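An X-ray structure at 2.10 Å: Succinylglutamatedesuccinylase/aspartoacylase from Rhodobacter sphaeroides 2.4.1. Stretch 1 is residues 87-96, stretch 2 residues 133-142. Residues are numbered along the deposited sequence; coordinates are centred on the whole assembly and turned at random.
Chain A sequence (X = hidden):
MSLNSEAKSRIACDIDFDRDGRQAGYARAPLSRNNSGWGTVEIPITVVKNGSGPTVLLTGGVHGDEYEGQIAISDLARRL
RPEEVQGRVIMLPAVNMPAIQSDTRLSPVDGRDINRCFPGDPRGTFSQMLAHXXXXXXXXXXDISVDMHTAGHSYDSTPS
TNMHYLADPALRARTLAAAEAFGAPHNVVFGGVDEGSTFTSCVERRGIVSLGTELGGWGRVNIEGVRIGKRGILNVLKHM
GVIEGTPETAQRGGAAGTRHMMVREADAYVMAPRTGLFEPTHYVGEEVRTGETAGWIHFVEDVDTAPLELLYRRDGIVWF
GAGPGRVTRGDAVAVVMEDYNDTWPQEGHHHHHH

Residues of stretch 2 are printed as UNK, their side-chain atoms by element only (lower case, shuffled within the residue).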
# COMPACT_ATOMS: atom_id res chain seq x y z
N GLY A 87 12.32 24.73 40.82
CA GLY A 87 13.00 23.68 40.11
C GLY A 87 12.77 23.83 38.61
O GLY A 87 12.88 24.92 38.06
N ARG A 88 12.42 22.71 37.96
CA ARG A 88 12.31 22.70 36.49
C ARG A 88 11.35 21.62 36.04
O ARG A 88 11.43 20.47 36.49
CB ARG A 88 13.68 22.53 35.83
CG ARG A 88 13.65 22.71 34.29
CD ARG A 88 15.04 22.77 33.65
NE ARG A 88 15.88 21.69 34.16
CZ ARG A 88 17.16 21.51 33.85
NH1 ARG A 88 17.82 20.50 34.40
NH2 ARG A 88 17.78 22.33 33.01
N VAL A 89 10.43 22.03 35.15
CA VAL A 89 9.45 21.14 34.50
C VAL A 89 9.67 21.18 32.97
O VAL A 89 9.62 22.24 32.35
CB VAL A 89 8.00 21.55 34.83
CG1 VAL A 89 6.99 20.51 34.27
CG2 VAL A 89 7.81 21.71 36.37
N ILE A 90 9.95 20.00 32.41
CA ILE A 90 10.07 19.79 30.96
C ILE A 90 8.90 18.93 30.47
O ILE A 90 8.69 17.81 30.96
CB ILE A 90 11.43 19.16 30.62
CG1 ILE A 90 12.56 20.08 31.14
CG2 ILE A 90 11.58 18.88 29.04
CD1 ILE A 90 13.89 19.42 31.24
N MET A 91 8.15 19.44 29.49
CA MET A 91 6.86 18.86 29.03
C MET A 91 6.89 18.61 27.54
O MET A 91 7.03 19.54 26.77
CB MET A 91 5.68 19.77 29.41
CG MET A 91 5.46 19.84 30.96
SD MET A 91 4.47 21.24 31.60
CE MET A 91 5.57 22.59 31.16
N LEU A 92 6.83 17.32 27.15
CA LEU A 92 6.72 16.92 25.73
C LEU A 92 5.47 16.12 25.65
O LEU A 92 5.52 14.92 25.81
CB LEU A 92 7.93 16.06 25.25
CG LEU A 92 9.21 16.87 25.00
CD1 LEU A 92 9.95 17.16 26.33
CD2 LEU A 92 10.19 16.19 24.03
N PRO A 93 4.33 16.79 25.41
CA PRO A 93 3.05 16.07 25.42
C PRO A 93 2.85 15.19 24.21
O PRO A 93 1.99 14.32 24.24
CB PRO A 93 2.02 17.19 25.34
CG PRO A 93 2.73 18.29 24.59
CD PRO A 93 4.14 18.24 25.11
N ALA A 94 3.60 15.41 23.15
CA ALA A 94 3.31 14.76 21.87
C ALA A 94 4.61 14.38 21.17
O ALA A 94 5.01 15.02 20.23
CB ALA A 94 2.45 15.70 21.01
N VAL A 95 5.26 13.33 21.66
CA VAL A 95 6.63 13.03 21.26
C VAL A 95 6.67 12.51 19.79
O VAL A 95 7.43 13.02 18.98
CB VAL A 95 7.24 11.97 22.19
CG1 VAL A 95 8.59 11.44 21.62
CG2 VAL A 95 7.48 12.56 23.59
N ASN A 96 5.87 11.50 19.48
CA ASN A 96 5.90 10.81 18.19
C ASN A 96 4.89 11.45 17.26
O ASN A 96 3.84 10.85 16.94
CB ASN A 96 5.60 9.33 18.44
CG ASN A 96 6.02 8.42 17.29
OD1 ASN A 96 6.39 8.89 16.20
ND2 ASN A 96 5.93 7.10 17.52
N UNK A 133 17.41 11.20 20.51
CA UNK A 133 17.27 12.58 21.02
C UNK A 133 16.63 12.58 22.40
O UNK A 133 17.05 13.31 23.27
c UNK A 133 15.43 17.43 21.45
c UNK A 133 14.81 15.11 21.05
c UNK A 133 16.07 14.84 20.54
c UNK A 133 14.48 16.40 21.52
c UNK A 133 16.43 13.42 20.04
c UNK A 133 16.70 17.16 20.92
c UNK A 133 17.01 15.88 20.48
N UNK A 134 15.60 11.76 22.60
CA UNK A 134 14.90 11.79 23.87
C UNK A 134 15.77 11.26 25.02
O UNK A 134 15.76 11.84 26.08
c UNK A 134 11.74 10.91 22.29
c UNK A 134 11.69 12.60 24.25
c UNK A 134 12.55 11.85 23.16
c UNK A 134 13.62 11.01 23.80
N UNK A 135 16.51 10.18 24.76
CA UNK A 135 17.39 9.52 25.75
C UNK A 135 18.70 10.26 25.98
O UNK A 135 19.13 10.40 27.13
c UNK A 135 17.70 8.07 25.36
c UNK A 135 18.83 7.44 26.25
o UNK A 135 19.93 7.19 25.73
o UNK A 135 18.61 7.22 27.47
N UNK A 136 19.31 10.75 24.92
CA UNK A 136 20.60 11.42 25.04
C UNK A 136 20.54 12.92 25.31
O UNK A 136 21.48 13.45 25.83
o UNK A 136 21.74 9.81 23.71
c UNK A 136 21.44 11.18 23.76
N UNK A 137 19.48 13.60 24.89
CA UNK A 137 19.44 15.05 25.03
C UNK A 137 18.47 15.48 26.12
O UNK A 137 18.78 16.34 26.95
c UNK A 137 18.93 17.26 23.82
c UNK A 137 19.05 15.73 23.68
c UNK A 137 20.06 15.33 22.56
N UNK A 138 17.26 14.92 26.12
CA UNK A 138 16.23 15.40 27.05
C UNK A 138 16.35 14.66 28.39
O UNK A 138 16.48 15.29 29.44
c UNK A 138 13.72 15.60 27.43
c UNK A 138 14.91 17.65 25.29
c UNK A 138 14.67 16.09 25.13
c UNK A 138 14.79 15.25 26.42
N UNK A 139 16.34 13.34 28.34
CA UNK A 139 16.31 12.50 29.56
C UNK A 139 17.40 12.75 30.64
O UNK A 139 17.08 12.75 31.83
c UNK A 139 16.14 10.02 30.33
c UNK A 139 14.97 10.44 31.29
c UNK A 139 16.01 8.57 29.81
c UNK A 139 16.21 11.02 29.20
N UNK A 140 18.68 12.98 30.25
CA UNK A 140 19.69 13.24 31.31
C UNK A 140 19.39 14.47 32.19
O UNK A 140 19.99 14.61 33.25
c UNK A 140 19.30 13.00 28.91
c UNK A 140 21.00 13.47 30.50
c UNK A 140 20.74 12.72 29.19
N UNK A 141 18.54 15.38 31.75
CA UNK A 141 18.22 16.57 32.58
C UNK A 141 17.30 16.26 33.78
O UNK A 141 17.16 17.06 34.67
s UNK A 141 17.80 19.77 29.89
c UNK A 141 16.92 18.86 28.62
c UNK A 141 17.60 17.67 31.74
c UNK A 141 18.61 18.47 30.85
N UNK A 142 16.68 15.07 33.79
CA UNK A 142 15.61 14.75 34.75
C UNK A 142 16.06 14.08 36.03
O UNK A 142 16.95 13.24 36.02
c UNK A 142 14.55 13.86 34.10

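Position 133 carries one carbon followed by a ring of six carbons, with no oxygen at the tip, so it is Phe-133. Its CA-to-CB bond points toward the first stretch, yet Phe-133 CE2 comes no nearer than 5.0 Å to Leu-92 CD2; a large apolar ring suits this buried place even without close contact.

At position 134 there are four carbons, forked at the second. One fork carbon lies 3.3 Å from Val-95 CG1 and the other 3.9 Å from Leu-92 CD2. A fork one carbon removed from the backbone identifies Leu-134, the two carbons being CD1 and CD2 respectively. The branching lets a single side chain meet two neighbours; its chi2 of 142° lies between the usual wells, and the approach to Val-95 is tight.

Position 135 has two carbons, the second bearing two oxygens: the short carboxylate of Asp-135. It is out of reach of the strand, and both oxygens are hydrogen-bonded elsewhere in the structure, which makes a charged group tolerable in a buried setting.

Position 136 shows one carbon and one oxygen, hence Ser-136, a small polar residue at a partly exposed site remote from the first stretch. Position 137 has three carbons, forked at the first, and is Val-137, a compact apolar chain at a partly exposed site, also out of reach. Its backbone N bonds to Phe-133 O at 2.9 Å in the helical pattern.

Position 138 again has four carbons, but now the fork is at the first and one arm is two carbons long, which gives Ile-138. The short arm, CG2, lies 4.2 Å from Ile-90 CG2 and also 4.2 Å from Leu-92 CD1. Branching next to the backbone places this methyl where it can touch two strand residues.

The four carbons at 139 fork at the second, marking Leu-139, an apolar chain suited to a buried site but out of reach of the first stretch. Its N bonds to Leu-134 O at 2.8 Å, a wider, pi-type turn. Position 140 closes three carbons onto its own backbone N and is therefore Pro-140; lacking an amide hydrogen, it sits exposed in a 3-10 segment.

Position 141 has an unbranched chain of two carbons, a sulfur and a last carbon, which is Met-141. Its CB covers one face of the Arg-88 guanidinium, 3.9 Å from Arg-88 NH1, while the chain's length lets CE reach Ile-90 CD1 at 4.0 Å. Position 142 has one carbon, so it is Ala-142, pointing sideways; its methyl asks little space at this buried site.

The contact works mainly by apolar packing, without hydrogen bonds across it, the Arg-88 guanidinium lying against Met-141. Alternate strand residues Arg-88, Ile-90 and Leu-92 point toward the second stretch, joined by Val-95 beyond the strand. Strand and helix 133-138 run nearly antiparallel, at 160°; in the same order Met-141, past the helix, meets Arg-88 and Ile-90, and Leu-134 meets Leu-92 and Val-95, with Ile-138 between. Their axes come no closer than 12.8 Å, and side chains bridge the space.

Stretch 2, residues 133-142: FLDSVILPMA
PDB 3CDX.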